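Local coordinates for protein ceramide very long chain fatty acid hydroxylase SCS7 (Saccharomyces cerevisiae, PDB 4ZR1) that hydroxylates very long chain fatty acids of ceramides, probably at C-2, in the endoplasmic reticulum membrane, using what is likely a dimetal centre held by histidines, at residues D24-V29 with S45-K50; K52-N57 with S67-D72; F73-I78 with D158-S163; A110-V115 with G224-D229; G120-N125 with L129-L134. One frame throughout, in Å; residues are numbered along the deposited sequence.

How the contacts relate
Contacts 1, 2 and 3 follow one another in the cytosolic part of the enzyme, while contacts 4 and 5 lie on the opposite side of the chain's centre, among the transmembrane helices. Contact 2 touches both neighbours: the ring of Tyr48 packs on the backbone at Leu54, and Lys71 NZ forms a salt bridge with Asp158 OD1 of contact 3 at 2.6 Å. Contact 3 comes nearest the zinc site of these three, with the Tyr74 side chain about 8 Å from that of His174. Contacts 4 and 5 share helix 106-125, their centres about 17 Å apart; the Trp111 side chain of contact 4 lies about 5 Å from a bound tridecane.

Contact 1: D24-V29 with S45-K50; sequences DSTTFV and SNDYKK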
# COMPACT_ATOMS: atom_id res chain seq x y z
N ASP A 24 -19.52 -12.43 3.18
CA ASP A 24 -19.10 -11.29 3.99
C ASP A 24 -17.63 -10.98 3.75
O ASP A 24 -16.76 -11.84 3.93
CB ASP A 24 -19.35 -11.57 5.47
CG ASP A 24 -18.93 -10.42 6.36
OD1 ASP A 24 -19.69 -9.43 6.46
OD2 ASP A 24 -17.85 -10.51 6.97
N SER A 25 -17.34 -9.75 3.34
CA SER A 25 -16.00 -9.40 2.88
C SER A 25 -15.00 -9.27 4.02
O SER A 25 -13.79 -9.30 3.80
CB SER A 25 -16.02 -8.10 2.08
OG SER A 25 -16.25 -6.98 2.92
N THR A 26 -15.52 -9.11 5.23
CA THR A 26 -14.68 -8.89 6.41
C THR A 26 -14.06 -10.19 6.91
O THR A 26 -13.28 -10.17 7.86
CB THR A 26 -15.47 -8.24 7.56
OG1 THR A 26 -16.48 -9.14 8.02
CG2 THR A 26 -16.12 -6.94 7.10
N THR A 27 -14.43 -11.31 6.29
CA THR A 27 -13.93 -12.60 6.72
C THR A 27 -12.89 -13.11 5.73
O THR A 27 -13.18 -13.29 4.54
CB THR A 27 -15.07 -13.64 6.87
OG1 THR A 27 -15.69 -13.88 5.61
CG2 THR A 27 -16.12 -13.15 7.86
N PHE A 28 -11.68 -13.32 6.23
CA PHE A 28 -10.58 -13.85 5.44
C PHE A 28 -10.92 -15.24 4.91
O PHE A 28 -11.65 -15.98 5.56
CB PHE A 28 -9.30 -13.86 6.28
CG PHE A 28 -8.92 -12.51 6.82
CD1 PHE A 28 -8.78 -11.42 5.96
CD2 PHE A 28 -8.72 -12.31 8.18
CE1 PHE A 28 -8.44 -10.17 6.45
CE2 PHE A 28 -8.38 -11.05 8.67
CZ PHE A 28 -8.24 -9.98 7.80
N VAL A 29 -10.40 -15.59 3.74
CA VAL A 29 -10.68 -16.89 3.13
C VAL A 29 -9.38 -17.64 2.83
O VAL A 29 -8.35 -17.02 2.56
CB VAL A 29 -11.51 -16.75 1.84
CG1 VAL A 29 -12.28 -18.04 1.56
CG2 VAL A 29 -12.48 -15.59 1.94
N SER A 45 -25.11 0.85 6.70
CA SER A 45 -25.82 0.71 7.97
C SER A 45 -25.57 -0.63 8.64
O SER A 45 -25.27 -0.68 9.84
CB SER A 45 -27.33 0.90 7.78
OG SER A 45 -27.66 2.26 7.63
N ASN A 46 -25.70 -1.70 7.89
CA ASN A 46 -25.51 -3.03 8.45
C ASN A 46 -24.11 -3.17 9.03
O ASN A 46 -23.93 -3.64 10.16
CB ASN A 46 -25.77 -4.11 7.39
CG ASN A 46 -25.95 -5.49 8.00
OD1 ASN A 46 -26.19 -5.63 9.21
ND2 ASN A 46 -25.87 -6.52 7.17
N ASP A 47 -23.13 -2.72 8.25
CA ASP A 47 -21.72 -2.86 8.60
C ASP A 47 -21.36 -2.08 9.87
O ASP A 47 -20.60 -2.57 10.70
CB ASP A 47 -20.86 -2.40 7.41
CG ASP A 47 -19.39 -2.54 7.68
OD1 ASP A 47 -18.86 -3.67 7.53
OD2 ASP A 47 -18.75 -1.52 8.02
N TYR A 48 -21.90 -0.88 10.02
CA TYR A 48 -21.63 -0.09 11.22
C TYR A 48 -22.25 -0.76 12.44
O TYR A 48 -21.60 -0.91 13.47
CB TYR A 48 -22.15 1.33 11.06
CG TYR A 48 -21.84 2.26 12.22
CD1 TYR A 48 -20.54 2.68 12.47
CD2 TYR A 48 -22.86 2.76 13.04
CE1 TYR A 48 -20.26 3.55 13.51
CE2 TYR A 48 -22.58 3.63 14.07
CZ TYR A 48 -21.29 4.02 14.30
OH TYR A 48 -21.00 4.88 15.33
N LYS A 49 -23.50 -1.18 12.31
CA LYS A 49 -24.19 -1.81 13.42
C LYS A 49 -23.53 -3.14 13.79
O LYS A 49 -23.43 -3.47 14.97
CB LYS A 49 -25.66 -2.04 13.08
CG LYS A 49 -26.47 -2.69 14.19
CD LYS A 49 -26.47 -1.83 15.45
CE LYS A 49 -27.40 -2.40 16.51
NZ LYS A 49 -27.30 -1.65 17.81
N LYS A 50 -23.07 -3.88 12.79
CA LYS A 50 -22.52 -5.21 13.04
C LYS A 50 -21.14 -5.16 13.70
O LYS A 50 -20.91 -5.83 14.70
CB LYS A 50 -22.46 -6.01 11.74
CG LYS A 50 -22.03 -7.46 11.94
CD LYS A 50 -22.18 -8.30 10.68
CE LYS A 50 -21.68 -9.72 10.90
NZ LYS A 50 -21.81 -10.57 9.68
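Lys50 stretches its ammonium group over the carboxylate of Asp24, and the two side chains meet at their charged ends. NZ stays 4.0 Å from Asp24 OD1, beyond the range of a salt bridge, so the attraction is long and loose. Lysine suits this place because its reach is long: CG stands anti to the backbone N (chi1 -174°) and the rest of the chain is extended, carrying the charge from helix 44-51 across to the loop. Deeper in, the methyl CG2 of Thr26 lies 4.3 Å from Asp47 OD1, a van der Waals approach and no more. The carboxylate of Asp47 has its main partner in Arg82, with which OD1 forms a salt bridge, and Thr26 also touches that arginine. On the loop side, residues 24-27 make a type I beta turn, and Thr27 OG1 donates to Asp24 O at 2.9 Å, tying the hydroxyl to the start of the turn. Thr26 O and Ser25 OG are bonded in turn to Arg80 NE and Pro81 O. The N-terminal loop and the helix are therefore joined by no direct hydrogen bond or salt bridge; both meet Arg82, and the Asp24-Lys50 pair probably adds a weak electrostatic attraction at the surface.

Contact 2: K52-N57 with S67-D72; sequences KFLDLN and SDFKKD
Phe53 and Phe69 form an aromatic pair between two loops of the cytosolic region, one leaving helix 44-51 and the other leading into helix 71-78. Their planes are inclined by only 29°, but the rings are slid apart, with centroids 5.1 Å from each other, and barely overlap. The nearest carbons are Phe53 CD1 and Phe69 CZ at 3.6 Å; Phe53 CE1 lies over one face of the Phe69 ring. Phenylalanine fits both places: Phe53 can lay its edge carbons over part of its neighbour's face, while the edge of Phe69 takes Leu54 CD2 and Phe53 O. With CG anti to the carbonyl carbon (chi1 -61°), the Phe69 ring is directed toward 52-57, so that CZ meets Phe53.

Aliphatic packing comes next. The branched end of Leu54 brings CD2 to the rim of the Phe69 ring, near its plane and 4.0 Å from CE2, while its other neighbours include Leu60, Gln63 and Ile64 of helix 60-65 and Tyr179 of helix 164-179.

Among the polar groups, Asp55 OD1 accepts from Asn57 N at 3.1 Å within 52-57, an Asx turn in which the donor meets the carboxylate from above its plane. Between the loops, the carbonyl oxygen of Phe53 lies in the plane of the other ring and faces its slightly positive C-H edge, not a conventional hydrogen bond, with Phe69 CZ 3.2 Å from Phe53 O.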
# COMPACT_ATOMS: atom_id res chain seq x y z
N LYS A 52 -19.38 -2.22 14.59
CA LYS A 52 -19.22 -1.07 15.49
C LYS A 52 -17.88 -0.36 15.26
O LYS A 52 -17.19 -0.01 16.21
CB LYS A 52 -19.35 -1.51 16.95
CG LYS A 52 -20.77 -1.90 17.37
CD LYS A 52 -20.93 -1.97 18.89
CE LYS A 52 -21.81 -0.84 19.42
NZ LYS A 52 -21.71 -0.66 20.90
N PHE A 53 -17.54 -0.15 14.00
CA PHE A 53 -16.24 0.41 13.65
C PHE A 53 -16.34 1.80 13.01
O PHE A 53 -16.41 2.80 13.71
CB PHE A 53 -15.52 -0.56 12.71
CG PHE A 53 -14.11 -0.15 12.37
CD1 PHE A 53 -13.21 0.19 13.37
CD2 PHE A 53 -13.67 -0.16 11.06
CE1 PHE A 53 -11.91 0.56 13.06
CE2 PHE A 53 -12.37 0.20 10.74
CZ PHE A 53 -11.49 0.56 11.73
N LEU A 54 -16.33 1.86 11.69
CA LEU A 54 -16.49 3.12 10.99
C LEU A 54 -17.78 3.12 10.16
O LEU A 54 -18.17 2.10 9.58
CB LEU A 54 -15.29 3.40 10.08
CG LEU A 54 -13.92 3.60 10.72
CD1 LEU A 54 -12.87 3.69 9.64
CD2 LEU A 54 -13.86 4.84 11.61
N ASP A 55 -18.43 4.27 10.11
CA ASP A 55 -19.62 4.44 9.30
C ASP A 55 -19.18 4.94 7.94
O ASP A 55 -18.82 6.11 7.78
CB ASP A 55 -20.59 5.41 9.98
CG ASP A 55 -21.86 5.64 9.18
OD1 ASP A 55 -22.07 4.95 8.15
OD2 ASP A 55 -22.68 6.50 9.60
N LEU A 56 -19.19 4.04 6.95
CA LEU A 56 -18.78 4.38 5.58
C LEU A 56 -19.54 5.55 4.97
O LEU A 56 -19.07 6.16 4.02
CB LEU A 56 -18.96 3.17 4.66
CG LEU A 56 -17.87 2.10 4.66
CD1 LEU A 56 -18.16 1.02 3.62
CD2 LEU A 56 -16.53 2.73 4.41
N ASN A 57 -20.72 5.84 5.51
CA ASN A 57 -21.59 6.88 4.98
C ASN A 57 -21.08 8.27 5.38
O ASN A 57 -21.44 9.29 4.79
CB ASN A 57 -23.02 6.68 5.49
CG ASN A 57 -24.05 7.07 4.46
OD1 ASN A 57 -23.88 6.82 3.28
ND2 ASN A 57 -25.12 7.70 4.89
N SER A 67 -12.21 8.99 17.97
CA SER A 67 -12.77 7.67 18.27
C SER A 67 -12.44 7.23 19.69
O SER A 67 -11.62 7.85 20.36
CB SER A 67 -12.24 6.64 17.28
OG SER A 67 -10.87 6.37 17.49
N ASP A 68 -13.09 6.16 20.14
CA ASP A 68 -12.77 5.55 21.42
C ASP A 68 -12.20 4.16 21.17
O ASP A 68 -12.37 3.24 21.98
CB ASP A 68 -14.01 5.50 22.33
CG ASP A 68 -15.14 4.67 21.74
OD1 ASP A 68 -15.19 4.52 20.50
OD2 ASP A 68 -15.99 4.18 22.51
N PHE A 69 -11.52 4.02 20.04
CA PHE A 69 -10.87 2.76 19.69
C PHE A 69 -9.63 2.54 20.54
O PHE A 69 -8.88 3.48 20.82
CB PHE A 69 -10.45 2.74 18.21
CG PHE A 69 -11.58 2.89 17.23
CD1 PHE A 69 -12.85 2.42 17.53
CD2 PHE A 69 -11.37 3.50 16.00
CE1 PHE A 69 -13.88 2.55 16.63
CE2 PHE A 69 -12.41 3.64 15.09
CZ PHE A 69 -13.67 3.16 15.41
N LYS A 70 -9.40 1.30 20.94
CA LYS A 70 -8.06 0.94 21.35
C LYS A 70 -7.37 0.21 20.21
O LYS A 70 -8.03 -0.35 19.33
CB LYS A 70 -8.06 0.11 22.65
CG LYS A 70 -9.40 -0.41 23.13
CD LYS A 70 -9.29 -0.63 24.63
CE LYS A 70 -10.57 -1.17 25.28
NZ LYS A 70 -10.26 -1.80 26.60
N LYS A 71 -6.04 0.27 20.23
CA LYS A 71 -5.20 -0.15 19.12
C LYS A 71 -5.56 -1.51 18.52
O LYS A 71 -5.67 -1.64 17.31
CB LYS A 71 -3.74 -0.16 19.56
CG LYS A 71 -2.77 -0.71 18.55
CD LYS A 71 -1.81 -1.69 19.20
CE LYS A 71 -2.50 -3.00 19.52
NZ LYS A 71 -1.62 -3.98 20.20
N ASP A 72 -5.74 -2.51 19.37
CA ASP A 72 -5.99 -3.86 18.88
C ASP A 72 -7.27 -3.95 18.06
O ASP A 72 -7.37 -4.76 17.14
CB ASP A 72 -6.05 -4.85 20.05
CG ASP A 72 -4.68 -5.30 20.50
OD1 ASP A 72 -4.12 -6.21 19.86
OD2 ASP A 72 -4.16 -4.74 21.49

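Contact 3: F73-I78 with D158-S163; sequences FYVDQI and DWLPES
Leu160 packs against Val75 and Tyr74, joining helix 71-78 to the cytosolic loop that connects helix 128-154 with helix 164-179 in this histidine-box hydroxylase. The apolar part is small and rests on one methyl group: Leu160 CD1 meets Val75 CG1 at 4.0 Å and Tyr74 CE2 at 4.2 Å. Valine and leucine slide past each other in opposite directions; short branched aliphatic side chains fill the space between a helix and a loop without needing polar partners. CG1 of Val75, anti to its carbonyl carbon (chi1 -57°), is the branch that does the touching.

Aromatic and polar contacts fix the tyrosine. Its ring stacks on Phe167 and its OH is hydrogen-bonded to His170 ND1, both on helix 164-179, so the buried hydroxyl has a partner while CE2 still meets Leu160 CD1. The CB of Asp158 points away from 73-78, yet its carboxylate pairs with Lys71, one turn before Val75. The backbone of the same aspartate also comes close, its N lying 4.4 Å from Val75 CG1.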
# COMPACT_ATOMS: atom_id res chain seq x y z
N PHE A 73 -8.24 -3.10 18.39
CA PHE A 73 -9.51 -3.10 17.68
C PHE A 73 -9.38 -2.40 16.33
O PHE A 73 -9.89 -2.87 15.32
CB PHE A 73 -10.57 -2.42 18.52
CG PHE A 73 -11.91 -2.32 17.85
CD1 PHE A 73 -12.62 -3.46 17.52
CD2 PHE A 73 -12.46 -1.07 17.55
CE1 PHE A 73 -13.85 -3.38 16.90
CE2 PHE A 73 -13.70 -0.98 16.93
CZ PHE A 73 -14.40 -2.13 16.61
N TYR A 74 -8.69 -1.27 16.33
CA TYR A 74 -8.42 -0.55 15.09
C TYR A 74 -7.68 -1.43 14.07
O TYR A 74 -8.06 -1.47 12.90
CB TYR A 74 -7.61 0.71 15.37
CG TYR A 74 -7.03 1.29 14.11
CD1 TYR A 74 -7.82 2.04 13.24
CD2 TYR A 74 -5.71 1.04 13.75
CE1 TYR A 74 -7.30 2.55 12.06
CE2 TYR A 74 -5.18 1.55 12.58
CZ TYR A 74 -5.98 2.30 11.73
OH TYR A 74 -5.44 2.79 10.57
N VAL A 75 -6.62 -2.12 14.51
CA VAL A 75 -5.81 -2.93 13.58
C VAL A 75 -6.59 -4.15 13.11
O VAL A 75 -6.45 -4.57 11.98
CB VAL A 75 -4.45 -3.40 14.20
CG1 VAL A 75 -3.63 -2.21 14.66
CG2 VAL A 75 -4.66 -4.36 15.35
N ASP A 76 -7.43 -4.69 13.98
CA ASP A 76 -8.20 -5.86 13.61
C ASP A 76 -9.26 -5.49 12.58
O ASP A 76 -9.61 -6.29 11.71
CB ASP A 76 -8.87 -6.49 14.84
CG ASP A 76 -9.54 -7.80 14.52
OD1 ASP A 76 -10.77 -7.79 14.25
OD2 ASP A 76 -8.85 -8.84 14.52
N GLN A 77 -9.76 -4.27 12.68
CA GLN A 77 -10.92 -3.89 11.91
C GLN A 77 -10.57 -3.24 10.57
O GLN A 77 -11.26 -3.45 9.58
CB GLN A 77 -11.79 -2.96 12.75
CG GLN A 77 -13.27 -3.20 12.59
CD GLN A 77 -13.70 -4.55 13.05
OE1 GLN A 77 -13.12 -5.12 13.98
NE2 GLN A 77 -14.71 -5.10 12.40
N ILE A 78 -9.49 -2.46 10.56
CA ILE A 78 -9.06 -1.74 9.36
C ILE A 78 -8.57 -2.68 8.25
O ILE A 78 -8.61 -2.33 7.07
CB ILE A 78 -7.93 -0.73 9.69
CG1 ILE A 78 -7.84 0.36 8.61
CG2 ILE A 78 -6.58 -1.43 9.84
CD1 ILE A 78 -9.04 1.27 8.56
N ASP A 158 0.30 -4.10 15.37
CA ASP A 158 0.39 -4.42 16.80
C ASP A 158 1.27 -3.43 17.58
O ASP A 158 0.94 -3.05 18.70
CB ASP A 158 0.92 -5.85 17.00
CG ASP A 158 0.64 -6.41 18.39
OD1 ASP A 158 0.15 -5.67 19.26
OD2 ASP A 158 0.94 -7.61 18.61
N TRP A 159 2.37 -3.01 16.97
CA TRP A 159 3.34 -2.13 17.63
C TRP A 159 2.85 -0.68 17.78
O TRP A 159 3.57 0.16 18.32
CB TRP A 159 4.67 -2.16 16.86
CG TRP A 159 5.21 -3.56 16.63
CD1 TRP A 159 5.11 -4.63 17.48
CD2 TRP A 159 5.92 -4.04 15.47
NE1 TRP A 159 5.71 -5.74 16.92
CE2 TRP A 159 6.21 -5.41 15.69
CE3 TRP A 159 6.32 -3.45 14.26
CZ2 TRP A 159 6.90 -6.19 14.75
CZ3 TRP A 159 7.01 -4.23 13.33
CH2 TRP A 159 7.29 -5.58 13.58
N LEU A 160 1.63 -0.39 17.32
CA LEU A 160 1.09 0.97 17.38
C LEU A 160 0.72 1.44 18.79
O LEU A 160 0.28 0.65 19.62
CB LEU A 160 -0.16 1.07 16.49
CG LEU A 160 -0.05 1.36 14.99
CD1 LEU A 160 -1.37 1.03 14.31
CD2 LEU A 160 0.31 2.82 14.76
N PRO A 161 0.88 2.75 19.05
CA PRO A 161 0.46 3.36 20.31
C PRO A 161 -1.04 3.31 20.51
O PRO A 161 -1.78 2.92 19.61
CB PRO A 161 0.92 4.81 20.18
CG PRO A 161 1.91 4.82 19.07
CD PRO A 161 1.51 3.73 18.15
N GLU A 162 -1.49 3.71 21.70
CA GLU A 162 -2.92 3.92 21.93
C GLU A 162 -3.24 5.38 21.65
O GLU A 162 -3.55 6.15 22.55
CB GLU A 162 -3.30 3.54 23.36
CG GLU A 162 -3.20 2.03 23.63
CD GLU A 162 -4.29 1.24 22.92
OE1 GLU A 162 -5.22 1.87 22.37
OE2 GLU A 162 -4.22 -0.01 22.91
N SER A 163 -3.13 5.74 20.37
CA SER A 163 -3.32 7.11 19.92
C SER A 163 -4.16 7.18 18.66
O SER A 163 -3.98 6.39 17.73
CB SER A 163 -1.96 7.78 19.66
OG SER A 163 -2.14 9.03 19.04

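Contact 4: A110-V115 with G224-D229; sequences AWLPVV and GYVCYD
Val226 fits its two methyls against neighbouring residues of helix 106-125. CG2 presses against Trp111 CB at 3.8 Å, filling the hollow where the indole leaves the backbone, and CG1 lies beside the end of Leu112, 4.2 Å from its CD2. A beta-branched valine fits well, for it offers two bumps close to its own helix. Beside it, Tyr225 turns its edge toward the face of the Trp111 five-membered ring in an offset edge-to-face pair, with the planes at 74°. The Tyr225 ring reaches across the space between the axes of the two short segments, 10.0 Å apart at closest, to the near corner of the indole, CE2 meeting Trp111 CD1 at 3.8 Å. Phe194 stacks on Tyr225 and meets Trp111. The tyrosine hydroxyl makes a weak hydrogen bond to Asp229 OD2, one turn along its own helix. Helix 106-125 is kinked at Pro113, and the axes of the short segments run at 155°: an antiparallel TM1-TM4 pair of the transmembrane bundle, with Phe194 part of a tridecane pocket.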
# COMPACT_ATOMS: atom_id res chain seq x y z
N ALA A 110 3.93 12.11 -13.01
CA ALA A 110 4.61 12.98 -12.05
C ALA A 110 6.10 12.65 -11.95
O ALA A 110 6.93 13.55 -11.87
CB ALA A 110 3.95 12.89 -10.68
N TRP A 111 6.44 11.37 -11.98
CA TRP A 111 7.79 10.98 -11.55
C TRP A 111 8.75 10.50 -12.63
O TRP A 111 9.96 10.64 -12.48
CB TRP A 111 7.67 9.93 -10.45
CG TRP A 111 6.91 10.47 -9.26
CD1 TRP A 111 5.78 9.95 -8.71
CD2 TRP A 111 7.21 11.65 -8.51
NE1 TRP A 111 5.37 10.72 -7.65
CE2 TRP A 111 6.23 11.78 -7.51
CE3 TRP A 111 8.23 12.62 -8.59
CZ2 TRP A 111 6.23 12.82 -6.59
CZ3 TRP A 111 8.23 13.65 -7.68
CH2 TRP A 111 7.23 13.74 -6.69
N LEU A 112 8.23 9.93 -13.71
CA LEU A 112 9.09 9.55 -14.82
C LEU A 112 9.89 10.73 -15.42
O LEU A 112 11.00 10.54 -15.88
CB LEU A 112 8.28 8.87 -15.92
CG LEU A 112 7.82 7.43 -15.65
CD1 LEU A 112 7.23 6.83 -16.93
CD2 LEU A 112 8.96 6.58 -15.15
N PRO A 113 9.33 11.96 -15.41
CA PRO A 113 10.25 13.02 -15.84
C PRO A 113 11.40 13.26 -14.86
O PRO A 113 12.47 13.66 -15.28
CB PRO A 113 9.35 14.26 -15.92
CG PRO A 113 8.00 13.71 -16.20
CD PRO A 113 7.94 12.43 -15.41
N VAL A 114 11.17 13.02 -13.57
CA VAL A 114 12.26 13.17 -12.61
C VAL A 114 13.29 12.05 -12.82
O VAL A 114 14.49 12.30 -12.77
CB VAL A 114 11.73 13.18 -11.15
CG1 VAL A 114 12.88 13.24 -10.17
CG2 VAL A 114 10.81 14.39 -10.93
N VAL A 115 12.82 10.84 -13.10
CA VAL A 115 13.70 9.71 -13.40
C VAL A 115 14.61 10.01 -14.58
O VAL A 115 15.83 9.82 -14.52
CB VAL A 115 12.91 8.42 -13.70
CG1 VAL A 115 13.83 7.37 -14.27
CG2 VAL A 115 12.24 7.90 -12.45
N GLY A 224 12.03 2.40 -9.90
CA GLY A 224 11.55 1.22 -9.23
C GLY A 224 10.29 1.50 -8.46
O GLY A 224 9.38 0.67 -8.45
N TYR A 225 10.22 2.67 -7.82
CA TYR A 225 9.01 3.06 -7.10
C TYR A 225 7.81 3.14 -8.06
O TYR A 225 6.73 2.63 -7.75
CB TYR A 225 9.16 4.40 -6.39
CG TYR A 225 7.81 5.03 -6.19
CD1 TYR A 225 6.92 4.52 -5.25
CD2 TYR A 225 7.38 6.10 -7.00
CE1 TYR A 225 5.65 5.07 -5.09
CE2 TYR A 225 6.12 6.65 -6.85
CZ TYR A 225 5.25 6.13 -5.90
OH TYR A 225 4.00 6.65 -5.75
N VAL A 226 8.01 3.79 -9.20
CA VAL A 226 6.96 3.94 -10.20
C VAL A 226 6.49 2.59 -10.74
O VAL A 226 5.29 2.38 -10.95
CB VAL A 226 7.42 4.80 -11.38
CG1 VAL A 226 6.32 4.88 -12.43
CG2 VAL A 226 7.81 6.20 -10.86
N CYS A 227 7.43 1.67 -10.95
CA CYS A 227 7.06 0.33 -11.38
C CYS A 227 6.22 -0.36 -10.32
O CYS A 227 5.23 -1.01 -10.63
CB CYS A 227 8.31 -0.49 -11.71
SG CYS A 227 9.21 0.11 -13.17
N TYR A 228 6.63 -0.22 -9.06
CA TYR A 228 5.89 -0.78 -7.93
C TYR A 228 4.41 -0.36 -7.84
O TYR A 228 3.52 -1.21 -7.75
CB TYR A 228 6.58 -0.41 -6.61
CG TYR A 228 5.64 -0.39 -5.42
CD1 TYR A 228 5.26 -1.56 -4.78
CD2 TYR A 228 5.13 0.82 -4.93
CE1 TYR A 228 4.40 -1.55 -3.70
CE2 TYR A 228 4.27 0.84 -3.85
CZ TYR A 228 3.90 -0.34 -3.24
OH TYR A 228 3.04 -0.32 -2.16
N ASP A 229 4.15 0.95 -7.86
CA ASP A 229 2.81 1.48 -7.62
C ASP A 229 1.90 1.17 -8.79
O ASP A 229 0.72 0.88 -8.61
CB ASP A 229 2.84 2.99 -7.38
CG ASP A 229 2.07 3.43 -6.12
OD1 ASP A 229 1.37 2.60 -5.48
OD2 ASP A 229 2.17 4.63 -5.77

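Contact 5: G120-N125 with L129-L134; sequences GVALKN and LFACFL
Ala131 sets its methyl against Ala122 and Leu123, where the closest alpha carbons of the two segments, those of Ala122 and Ala131, are only 6.4 Å apart. The two alanine methyls face each other at 4.4 Å; side chains this small allow the backbones to approach so closely. Leu123 reaches in from one flank to bring CD2 within 4.0 Å of Ala131 CB. Its CG stands anti to the carbonyl carbon (chi1 -70°), and the end of the side chain comes nearer to 129-134 than its CB direction suggests. The motif is a transmembrane helical hairpin, TM1 leading into TM2 through a short connection, probably lumenal, with Ala122 also touching Ala216 of helix 211-236. Within 120-125, Asn125 ND2 donates to Val121 O at 2.6 Å, and Lys124 N reaches that oxygen from the opposite face of its plane. The far side is looser: the CB of Leu129 points away, and Phe130 and Phe133 lie on the surface, where apolar side chains suit a face that probably meets lipid.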
# COMPACT_ATOMS: atom_id res chain seq x y z
N GLY A 120 19.58 11.29 -17.13
CA GLY A 120 20.18 12.03 -18.23
C GLY A 120 21.40 12.83 -17.81
O GLY A 120 22.38 12.89 -18.55
N VAL A 121 21.34 13.44 -16.62
CA VAL A 121 22.46 14.17 -16.04
C VAL A 121 23.65 13.25 -15.83
O VAL A 121 24.78 13.58 -16.21
CB VAL A 121 22.10 14.81 -14.68
CG1 VAL A 121 23.35 15.34 -13.99
CG2 VAL A 121 21.06 15.91 -14.85
N ALA A 122 23.40 12.10 -15.22
CA ALA A 122 24.44 11.12 -14.98
C ALA A 122 25.11 10.65 -16.28
O ALA A 122 26.33 10.46 -16.32
CB ALA A 122 23.86 9.94 -14.22
N LEU A 123 24.33 10.49 -17.34
CA LEU A 123 24.85 9.99 -18.61
C LEU A 123 25.68 11.02 -19.39
O LEU A 123 26.21 10.71 -20.45
CB LEU A 123 23.71 9.49 -19.50
CG LEU A 123 23.01 8.20 -19.05
CD1 LEU A 123 21.72 8.00 -19.82
CD2 LEU A 123 23.92 7.00 -19.23
N LYS A 124 25.81 12.24 -18.87
CA LYS A 124 26.60 13.28 -19.53
C LYS A 124 27.84 13.61 -18.69
O LYS A 124 28.73 14.33 -19.12
CB LYS A 124 25.72 14.52 -19.76
CG LYS A 124 26.37 15.90 -20.12
CD LYS A 124 27.53 15.92 -21.13
CE LYS A 124 27.99 17.35 -21.40
NZ LYS A 124 28.24 18.05 -20.09
N ASN A 125 27.94 13.04 -17.50
CA ASN A 125 29.03 13.42 -16.61
C ASN A 125 29.77 12.23 -16.04
O ASN A 125 30.60 12.36 -15.14
CB ASN A 125 28.48 14.29 -15.49
CG ASN A 125 27.83 15.55 -16.01
OD1 ASN A 125 28.51 16.52 -16.32
ND2 ASN A 125 26.50 15.53 -16.12
N LEU A 129 28.20 3.28 -18.86
CA LEU A 129 28.01 1.88 -18.53
C LEU A 129 27.92 1.71 -17.02
O LEU A 129 27.15 0.89 -16.52
CB LEU A 129 29.14 1.05 -19.12
CG LEU A 129 28.92 -0.44 -19.33
CD1 LEU A 129 27.63 -0.68 -20.08
CD2 LEU A 129 30.09 -0.99 -20.12
N PHE A 130 28.71 2.47 -16.28
CA PHE A 130 28.59 2.44 -14.82
C PHE A 130 27.33 3.18 -14.36
O PHE A 130 26.78 2.87 -13.31
CB PHE A 130 29.83 3.04 -14.15
CG PHE A 130 31.04 2.16 -14.22
CD1 PHE A 130 31.85 2.15 -15.35
CD2 PHE A 130 31.39 1.34 -13.16
CE1 PHE A 130 32.97 1.33 -15.43
CE2 PHE A 130 32.51 0.52 -13.22
CZ PHE A 130 33.30 0.52 -14.36
N ALA A 131 26.89 4.17 -15.14
CA ALA A 131 25.66 4.89 -14.79
C ALA A 131 24.47 3.94 -14.92
O ALA A 131 23.64 3.86 -14.01
CB ALA A 131 25.47 6.11 -15.66
N CYS A 132 24.40 3.22 -16.04
CA CYS A 132 23.38 2.19 -16.20
C CYS A 132 23.46 1.17 -15.07
O CYS A 132 22.42 0.75 -14.54
CB CYS A 132 23.52 1.48 -17.55
SG CYS A 132 23.18 2.56 -18.94
N PHE A 133 24.67 0.77 -14.69
CA PHE A 133 24.79 -0.21 -13.61
C PHE A 133 24.26 0.37 -12.30
O PHE A 133 23.55 -0.31 -11.57
CB PHE A 133 26.22 -0.69 -13.40
CG PHE A 133 26.38 -1.50 -12.14
CD1 PHE A 133 25.76 -2.75 -12.03
CD2 PHE A 133 27.07 -1.00 -11.05
CE1 PHE A 133 25.85 -3.50 -10.86
CE2 PHE A 133 27.18 -1.75 -9.87
CZ PHE A 133 26.56 -3.00 -9.78
N LEU A 134 24.60 1.62 -12.02
CA LEU A 134 24.16 2.24 -10.78
C LEU A 134 22.65 2.50 -10.79
O LEU A 134 21.99 2.50 -9.74
CB LEU A 134 24.93 3.53 -10.54
CG LEU A 134 26.40 3.32 -10.13
CD1 LEU A 134 27.09 4.64 -9.90
CD2 LEU A 134 26.49 2.47 -8.88